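Local coordinates for protein kappa-carrageenase (Zobellia galactanivorans, PDB 5OCR) that probably hydrolyses kappa-carrageenan, the chain being the glycoside hydrolase family 16 beta-jellyroll module of a longer protein, at residues 105-110 and 274-279; 115-120 and 237-242. One frame throughout, in Å; residues are numbered along the deposited sequence.

Contact 1: residues 105-110 and 274-279; sequences KIQGAD and SMYVDY. With MG (magnesium ion), chain F.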
ATOM      1  N   LYS A 105      -6.794   9.495   3.616  1.00 17.03           N
ATOM      2  CA  LYS A 105      -8.001   9.761   2.777  1.00 16.90           C
ATOM      3  C   LYS A 105      -7.581   9.745   1.304  1.00 16.91           C
ATOM      4  O   LYS A 105      -6.705  10.543   0.840  1.00 17.34           O
ATOM      5  CB  LYS A 105      -8.672  11.095   3.241  1.00 18.47           C
ATOM      6  CG  LYS A 105      -9.858  11.585   2.318  1.00 19.42           C
ATOM      7  CD  LYS A 105     -10.370  12.857   3.001  1.00 22.07           C
ATOM      8  CE  LYS A 105     -11.344  13.562   2.115  1.00 25.88           C
ATOM      9  NZ  LYS A 105     -11.543  14.837   2.865  1.00 29.38           N
ATOM     10  N   ILE A 106      -8.120   8.767   0.593  1.00 16.04           N
ATOM     11  CA  ILE A 106      -7.579   8.399  -0.732  1.00 16.83           C
ATOM     12  C   ILE A 106      -8.661   8.254  -1.777  1.00 18.12           C
ATOM     13  O   ILE A 106      -9.768   7.665  -1.490  1.00 18.60           O
ATOM     14  CB  ILE A 106      -6.816   7.024  -0.610  1.00 17.20           C
ATOM     15  CG1 ILE A 106      -5.561   7.126   0.314  1.00 17.13           C
ATOM     16  CG2 ILE A 106      -6.465   6.470  -2.069  1.00 16.34           C
ATOM     17  CD1 ILE A 106      -5.064   5.729   0.750  1.00 17.34           C
ATOM     18  N   GLN A 107      -8.377   8.761  -2.987  1.00 17.93           N
ATOM     19  CA  GLN A 107      -9.236   8.375  -4.094  1.00 17.40           C
ATOM     20  C   GLN A 107      -8.409   7.570  -5.094  1.00 17.89           C
ATOM     21  O   GLN A 107      -7.236   7.876  -5.333  1.00 17.69           O
ATOM     22  CB  GLN A 107      -9.678   9.687  -4.796  1.00 18.00           C
ATOM     23  CG  GLN A 107     -10.421   9.444  -6.140  1.00 19.32           C
ATOM     24  CD  GLN A 107     -11.109  10.704  -6.674  1.00 21.92           C
ATOM     25  OE1 GLN A 107     -11.679  11.544  -5.911  1.00 23.35           O
ATOM     26  NE2 GLN A 107     -10.981  10.908  -7.975  1.00 25.09           N
ATOM     27  N   GLY A 108      -9.038   6.557  -5.662  1.00 17.25           N
ATOM     28  CA  GLY A 108      -8.334   5.636  -6.577  1.00 19.40           C
ATOM     29  C   GLY A 108      -8.143   6.235  -7.959  1.00 20.13           C
ATOM     30  O   GLY A 108      -8.248   7.428  -8.181  1.00 21.28           O
ATOM     31  N   ALA A 109      -7.760   5.364  -8.877  1.00 21.74           N
ATOM     32  CA  ALA A 109      -7.300   5.780 -10.224  1.00 21.77           C
ATOM     33  C   ALA A 109      -8.322   5.515 -11.321  1.00 21.21           C
ATOM     34  O   ALA A 109      -8.976   4.437 -11.401  1.00 20.99           O
ATOM     35  CB  ALA A 109      -5.992   5.019 -10.558  1.00 22.41           C
ATOM     36  N   ASP A 110      -8.411   6.469 -12.232  1.00 21.88           N
ATOM     37  CA  ASP A 110      -9.382   6.336 -13.325  1.00 24.95           C
ATOM     38  C   ASP A 110      -9.187   5.228 -14.363  1.00 26.20           C
ATOM     39  O   ASP A 110     -10.112   4.882 -15.123  1.00 28.37           O
ATOM     40  CB  ASP A 110      -9.614   7.669 -13.968  1.00 28.89           C
ATOM     41  CG  ASP A 110      -8.443   8.187 -14.712  1.00 34.65           C
ATOM     42  OD1 ASP A 110      -7.354   7.504 -14.940  1.00 34.70           O
ATOM     43  OD2 ASP A 110      -8.639   9.378 -15.082  1.00 39.63           O
ATOM     44  N   SER A 274      -3.608   8.316 -12.098  1.00 21.28           N
ATOM     45  CA  SER A 274      -3.149   8.830 -10.826  1.00 21.59           C
ATOM     46  C   SER A 274      -4.075   8.397  -9.714  1.00 21.03           C
ATOM     47  O   SER A 274      -5.266   8.237  -9.947  1.00 23.37           O
ATOM     48  CB  SER A 274      -3.183  10.339 -10.857  1.00 22.61           C
ATOM     49  OG  SER A 274      -2.276  10.855 -11.843  0.50 24.04           O
ATOM     50  N   MET A 275      -3.483   8.122  -8.532  1.00 20.19           N
ATOM     51  CA  MET A 275      -4.236   8.154  -7.242  1.00 19.28           C
ATOM     52  C   MET A 275      -4.072   9.506  -6.568  1.00 19.69           C
ATOM     53  O   MET A 275      -3.110  10.224  -6.834  1.00 19.52           O
ATOM     54  CB  MET A 275      -3.818   7.015  -6.249  1.00 18.72           C
ATOM     55  CG  MET A 275      -2.337   7.161  -5.843  1.00 18.90           C
ATOM     56  SD  MET A 275      -1.794   5.807  -4.790  1.00 19.35           S
ATOM     57  CE  MET A 275      -2.591   6.193  -3.242  1.00 20.06           C
ATOM     58  N   TYR A 276      -4.969   9.822  -5.640  1.00 17.68           N
ATOM     59  CA  TYR A 276      -4.934  11.129  -4.957  1.00 18.80           C
ATOM     60  C   TYR A 276      -5.065  10.920  -3.464  1.00 18.77           C
ATOM     61  O   TYR A 276      -5.892  10.069  -2.980  1.00 19.73           O
ATOM     62  CB  TYR A 276      -6.166  11.973  -5.418  1.00 19.13           C
ATOM     63  CG  TYR A 276      -6.085  12.219  -6.886  1.00 21.34           C
ATOM     64  CD1 TYR A 276      -5.371  13.338  -7.359  1.00 22.95           C
ATOM     65  CD2 TYR A 276      -6.701  11.357  -7.809  1.00 22.16           C
ATOM     66  CE1 TYR A 276      -5.279  13.564  -8.766  1.00 25.02           C
ATOM     67  CE2 TYR A 276      -6.587  11.575  -9.211  1.00 26.12           C
ATOM     68  CZ  TYR A 276      -5.875  12.677  -9.641  1.00 26.78           C
ATOM     69  OH  TYR A 276      -5.821  12.918 -10.983  1.00 31.35           O
ATOM     70  N   VAL A 277      -4.322  11.694  -2.693  1.00 18.37           N
ATOM     71  CA  VAL A 277      -4.383  11.555  -1.256  1.00 18.45           C
ATOM     72  C   VAL A 277      -4.624  12.962  -0.646  1.00 18.58           C
ATOM     73  O   VAL A 277      -3.793  13.889  -0.851  1.00 18.53           O
ATOM     74  CB  VAL A 277      -3.044  11.003  -0.721  1.00 18.01           C
ATOM     75  CG1 VAL A 277      -3.149  10.802   0.793  1.00 18.61           C
ATOM     76  CG2 VAL A 277      -2.602   9.674  -1.394  1.00 19.13           C
ATOM     77  N   ASP A 278      -5.690  13.104   0.145  1.00 17.99           N
ATOM     78  CA  ASP A 278      -5.968  14.360   0.805  1.00 19.27           C
ATOM     79  C   ASP A 278      -5.169  14.468   2.072  1.00 18.16           C
ATOM     80  O   ASP A 278      -4.680  15.560   2.386  1.00 19.56           O
ATOM     81  CB  ASP A 278      -7.507  14.427   1.061  1.00 20.50           C
ATOM     82  CG  ASP A 278      -8.001  15.832   1.559  1.00 24.44           C
ATOM     83  OD1 ASP A 278      -7.292  16.820   1.428  1.00 24.34           O
ATOM     84  OD2 ASP A 278      -9.068  15.864   2.173  1.00 29.25           O
ATOM     85  N   TYR A 279      -4.994  13.414   2.831  1.00 17.40           N
ATOM     86  CA  TYR A 279      -4.101  13.507   4.028  1.00 16.84           C
ATOM     87  C   TYR A 279      -3.644  12.107   4.407  1.00 17.06           C
ATOM     88  O   TYR A 279      -4.248  11.094   3.987  1.00 17.18           O
ATOM     89  CB  TYR A 279      -4.829  14.181   5.220  1.00 17.49           C
ATOM     90  CG  TYR A 279      -5.983  13.388   5.824  1.00 18.61           C
ATOM     91  CD1 TYR A 279      -5.794  12.171   6.529  1.00 18.62           C
ATOM     92  CD2 TYR A 279      -7.270  13.878   5.690  1.00 19.39           C
ATOM     93  CE1 TYR A 279      -6.879  11.491   7.085  1.00 19.73           C
ATOM     94  CE2 TYR A 279      -8.362  13.191   6.205  1.00 19.96           C
ATOM     95  CZ  TYR A 279      -8.158  11.998   6.921  1.00 20.81           C
ATOM     96  OH  TYR A 279      -9.215  11.323   7.486  1.00 20.38           O
TER
HETATM   97 MG    MG F 402      -5.145  17.887   2.135  1.00 17.94          MG
HETATM   98  O   HOH W   1      -6.958   8.911 -11.803  1.00 25.28           O
HETATM   99  O   HOH W   2      -5.782  20.151   2.645  1.00 30.53           O

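Contact 2: residues 115-120 and 237-242; sequences VCPSFW and LSLGLR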
ATOM      1  N   VAL A 115      -3.629  -0.803 -11.994  1.00 21.21           N
ATOM      2  CA  VAL A 115      -2.780  -0.176 -10.954  1.00 19.92           C
ATOM      3  C   VAL A 115      -3.428  -0.503  -9.623  1.00 20.16           C
ATOM      4  O   VAL A 115      -4.602  -0.873  -9.589  1.00 19.85           O
ATOM      5  CB  VAL A 115      -2.558   1.375 -11.093  1.00 19.23           C
ATOM      6  CG1 VAL A 115      -1.744   1.660 -12.390  1.00 20.54           C
ATOM      7  CG2 VAL A 115      -3.910   2.166 -11.029  1.00 19.97           C
ATOM      8  N   CYS A 116      -2.706  -0.263  -8.539  1.00 17.93           N
ATOM      9  CA  CYS A 116      -3.187  -0.576  -7.234  1.00 18.17           C
ATOM     10  C   CYS A 116      -2.851   0.564  -6.286  1.00 17.85           C
ATOM     11  O   CYS A 116      -1.686   0.639  -5.782  1.00 18.65           O
ATOM     12  CB  CYS A 116      -2.572  -1.898  -6.722  1.00 19.12           C
ATOM     13  SG  CYS A 116      -3.122  -2.252  -5.011  1.00 20.40           S
ATOM     14  N   PRO A 117      -3.772   1.496  -6.076  1.00 17.86           N
ATOM     15  CA  PRO A 117      -3.543   2.501  -5.043  1.00 17.41           C
ATOM     16  C   PRO A 117      -3.529   1.853  -3.656  1.00 18.32           C
ATOM     17  O   PRO A 117      -4.445   1.050  -3.350  1.00 17.61           O
ATOM     18  CB  PRO A 117      -4.784   3.402  -5.103  1.00 17.46           C
ATOM     19  CG  PRO A 117      -5.386   3.188  -6.495  1.00 17.44           C
ATOM     20  CD  PRO A 117      -5.022   1.725  -6.846  1.00 17.09           C
ATOM     21  N   SER A 118      -2.484   2.135  -2.874  1.00 17.70           N
ATOM     22  CA  SER A 118      -2.254   1.362  -1.642  0.50 18.47           C
ATOM     23  C   SER A 118      -1.810   2.269  -0.515  1.00 17.76           C
ATOM     24  O   SER A 118      -1.150   3.334  -0.737  1.00 18.54           O
ATOM     25  CB  SER A 118      -1.241   0.222  -1.862  0.50 18.59           C
ATOM     26  OG  SER A 118       0.078   0.719  -2.021  0.50 19.44           O
ATOM     27  N   PHE A 119      -2.260   1.920   0.706  1.00 16.81           N
ATOM     28  CA  PHE A 119      -1.724   2.576   1.925  1.00 16.17           C
ATOM     29  C   PHE A 119      -1.243   1.399   2.779  1.00 15.81           C
ATOM     30  O   PHE A 119      -2.013   0.451   3.034  1.00 16.38           O
ATOM     31  CB  PHE A 119      -2.921   3.286   2.605  1.00 16.32           C
ATOM     32  CG  PHE A 119      -2.609   3.899   3.945  1.00 16.45           C
ATOM     33  CD1 PHE A 119      -1.335   4.554   4.217  1.00 16.90           C
ATOM     34  CD2 PHE A 119      -3.647   4.035   4.910  1.00 16.39           C
ATOM     35  CE1 PHE A 119      -1.158   5.177   5.460  1.00 16.50           C
ATOM     36  CE2 PHE A 119      -3.427   4.676   6.124  1.00 16.60           C
ATOM     37  CZ  PHE A 119      -2.171   5.250   6.411  1.00 16.96           C
ATOM     38  N   TRP A 120       0.012   1.430   3.243  1.00 16.04           N
ATOM     39  CA  TRP A 120       0.541   0.204   3.845  1.00 15.82           C
ATOM     40  C   TRP A 120       1.751   0.519   4.684  1.00 15.74           C
ATOM     41  O   TRP A 120       2.345   1.607   4.553  1.00 15.86           O
ATOM     42  CB  TRP A 120       0.843  -0.857   2.754  1.00 16.09           C
ATOM     43  CG  TRP A 120       1.772  -0.429   1.643  1.00 17.28           C
ATOM     44  CD1 TRP A 120       1.583   0.609   0.682  1.00 17.56           C
ATOM     45  CD2 TRP A 120       3.067  -1.025   1.332  1.00 17.95           C
ATOM     46  NE1 TRP A 120       2.641   0.643  -0.171  1.00 19.10           N
ATOM     47  CE2 TRP A 120       3.600  -0.289   0.198  1.00 18.38           C
ATOM     48  CE3 TRP A 120       3.792  -2.102   1.851  1.00 18.25           C
ATOM     49  CZ2 TRP A 120       4.825  -0.658  -0.428  1.00 18.80           C
ATOM     50  CZ3 TRP A 120       5.082  -2.409   1.287  1.00 18.85           C
ATOM     51  CH2 TRP A 120       5.576  -1.731   0.161  1.00 18.52           C
ATOM     52  N   LEU A 237       2.416   5.376   1.168  1.00 16.85           N
ATOM     53  CA  LEU A 237       1.305   5.494   0.176  1.00 17.40           C
ATOM     54  C   LEU A 237       1.946   5.319  -1.197  1.00 17.87           C
ATOM     55  O   LEU A 237       2.933   6.041  -1.534  1.00 18.75           O
ATOM     56  CB  LEU A 237       0.735   6.902   0.283  1.00 18.20           C
ATOM     57  CG  LEU A 237       0.026   7.298   1.580  1.00 19.28           C
ATOM     58  CD1 LEU A 237       0.131   8.829   1.819  1.00 21.14           C
ATOM     59  CD2 LEU A 237      -1.405   6.817   1.496  1.00 19.72           C
ATOM     60  N   SER A 238       1.435   4.390  -1.992  1.00 17.37           N
ATOM     61  CA  SER A 238       2.082   4.210  -3.304  1.00 18.11           C
ATOM     62  C   SER A 238       1.056   3.706  -4.326  1.00 18.28           C
ATOM     63  O   SER A 238       0.018   3.126  -3.969  1.00 18.38           O
ATOM     64  CB  SER A 238       3.226   3.261  -3.135  1.00 19.39           C
ATOM     65  OG  SER A 238       2.761   1.964  -2.723  1.00 20.10           O
ATOM     66  N   LEU A 239       1.418   3.865  -5.603  1.00 17.69           N
ATOM     67  CA  LEU A 239       0.564   3.400  -6.710  1.00 17.78           C
ATOM     68  C   LEU A 239       1.299   2.215  -7.398  1.00 18.71           C
ATOM     69  O   LEU A 239       2.352   2.407  -8.032  1.00 20.40           O
ATOM     70  CB  LEU A 239       0.219   4.572  -7.691  1.00 17.39           C
ATOM     71  CG  LEU A 239      -0.701   4.162  -8.825  1.00 18.26           C
ATOM     72  CD1 LEU A 239      -2.096   3.690  -8.335  1.00 18.46           C
ATOM     73  CD2 LEU A 239      -0.860   5.408  -9.729  1.00 18.81           C
ATOM     74  N   GLY A 240       0.779   1.008  -7.202  1.00 18.26           N
ATOM     75  CA  GLY A 240       1.410  -0.195  -7.715  1.00 19.23           C
ATOM     76  C   GLY A 240       0.940  -0.538  -9.103  1.00 19.41           C
ATOM     77  O   GLY A 240      -0.106  -0.013  -9.550  1.00 20.21           O
ATOM     78  N   LEU A 241       1.754  -1.281  -9.875  1.00 19.30           N
ATOM     79  CA  LEU A 241       1.331  -1.799 -11.170  1.00 19.77           C
ATOM     80  C   LEU A 241       0.786  -3.186 -11.050  1.00 19.68           C
ATOM     81  O   LEU A 241       1.233  -4.014 -10.211  1.00 20.01           O
ATOM     82  CB  LEU A 241       2.594  -1.798 -12.098  1.00 20.21           C
ATOM     83  CG  LEU A 241       2.382  -1.914 -13.579  1.00 20.77           C
ATOM     84  CD1 LEU A 241       1.616  -0.712 -14.100  1.00 20.43           C
ATOM     85  CD2 LEU A 241       3.751  -2.071 -14.289  1.00 19.82           C
ATOM     86  N   ARG A 242      -0.285  -3.468 -11.814  1.00 20.44           N
ATOM     87  CA  ARG A 242      -0.926  -4.772 -11.800  1.00 21.72           C
ATOM     88  C   ARG A 242      -1.253  -5.245 -13.220  1.00 23.25           C
ATOM     89  O   ARG A 242      -1.026  -4.573 -14.182  1.00 22.77           O
ATOM     90  CB  ARG A 242      -2.289  -4.721 -11.081  1.00 21.28           C
ATOM     91  CG  ARG A 242      -2.118  -4.250  -9.618  1.00 20.87           C
ATOM     92  CD  ARG A 242      -1.471  -5.355  -8.810  1.00 21.19           C
ATOM     93  NE  ARG A 242      -1.452  -5.068  -7.326  1.00 21.05           N
ATOM     94  CZ  ARG A 242      -0.411  -4.517  -6.672  1.00 21.81           C
ATOM     95  NH1 ARG A 242       0.678  -4.090  -7.357  1.00 20.40           N
ATOM     96  NH2 ARG A 242      -0.437  -4.367  -5.341  1.00 20.51           N
TER

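Contact 1: residues 105-110 and 274-279
The carbonyl of S274 meets A109 near the start of strand 273-285, which runs antiparallel to strand 100-107 in the beta-jellyroll of this GH16 module. S274 O is 3.2 Å from A109 CA in a CA-H...O contact. A water donates to S274 O at 2.6 Å and accepts from D110 N. It bridges the backbones where residues 108-110 have left the strand. In one of two deposited conformers S274 OG bonds to E69 and T71 on the adjacent strand 67-74.

M275 turns to the buried face. The bend at its thioether (chi3 -73°) sets M275 CE against I106 CG2, 4.1 Å away. Y276 lies on the other face, in a hydrogen-bonded pair with Q107. Q107 N donates to Y276 O at 2.8 Å, and Y276 N donates back to Q107 O. The Y276 ring has Q107 O and G108 O at its edge, near its plane. V277 shares the buried face with I106, with V277 CG2 4.3 Å from I106 CG1.

The chain turns a corner at D278, whose N donates to K105 O. D278 CG is anti to the backbone N (chi1 -171°), and the side chain lies alongside the extended K105. The carboxylate is divided: D278 OD2 takes K105 NZ in a 2.8 Å salt bridge, met nearly along the C-O bond, while D278 OD1 binds a magnesium ion at 2.5 Å. D278 O, E30 O, G66 O and a water also bind the ion. Y279 OH bonds to E103, and one face of the Y279 ring receives a CH-pi contact, with K105 CB 3.9 Å from the centroid and 19° off the normal.

Contact 2: residues 115-120 and 237-242
L239 packs its CD1 methyl between V115 and P117. L239 CD1 is 3.6 Å from V115 CG2 and 3.8 Å from P117 CG. L239 CG is anti to the backbone N (chi1 -178°), and the side chain runs beside the P117 ring, pointing the same way. Further along the same face, L237 CD2 comes obliquely to the F119 ring, 3.5 Å from F119 CD1.

These residues line the interior of the jellyroll, where strands 115-122 and 233-241 are antiparallel neighbours. Two hydrogen-bonded pairs join the backbones, C116 with G240 and S118 with S238.

The other face is polar. It borders strand 134-144, which carries the E-x-D-x-x-E motif of the family (E138, D140, E143). This is consistent with the active-site cleft side of the jellyroll. W120 touches E138 and D140, and W120 NE1 donates to S238 OG at 2.9 Å, nearly straight at 164° and close to the indole plane. At the far end, C116 CB sits over one face of the R242 guanidinium, 3.4 Å from R242 CZ. R242 NH1 occupies the side of G240 where a side chain would stand, and donates to L241 O. R242 NE bonds to Q146, and R242 NH2 forms a salt bridge with E143.

In the fold
Both contacts join antiparallel strands distant in sequence, and contact 2 is nested within the chain loop that contact 1 closes. Strands 100-107 and 115-122 follow each other in the chain. Contact 2 is buried near the middle of the chain. Contact 1 is farther out and only partly buried. The two meet through their apolar faces: M275 SD packs 3.7 Å from L239 CB, I106 CD1 lies against F119 CB, and A109 CB touches V115 CG2. The faces turned away from this shared apolar layer differ. Contact 1 ends in a lysine-aspartate pair and a magnesium ion. Contact 2 has serine, tryptophan and arginine instead, with a glycerol weakly bound at R242, probably from the crystallisation liquor.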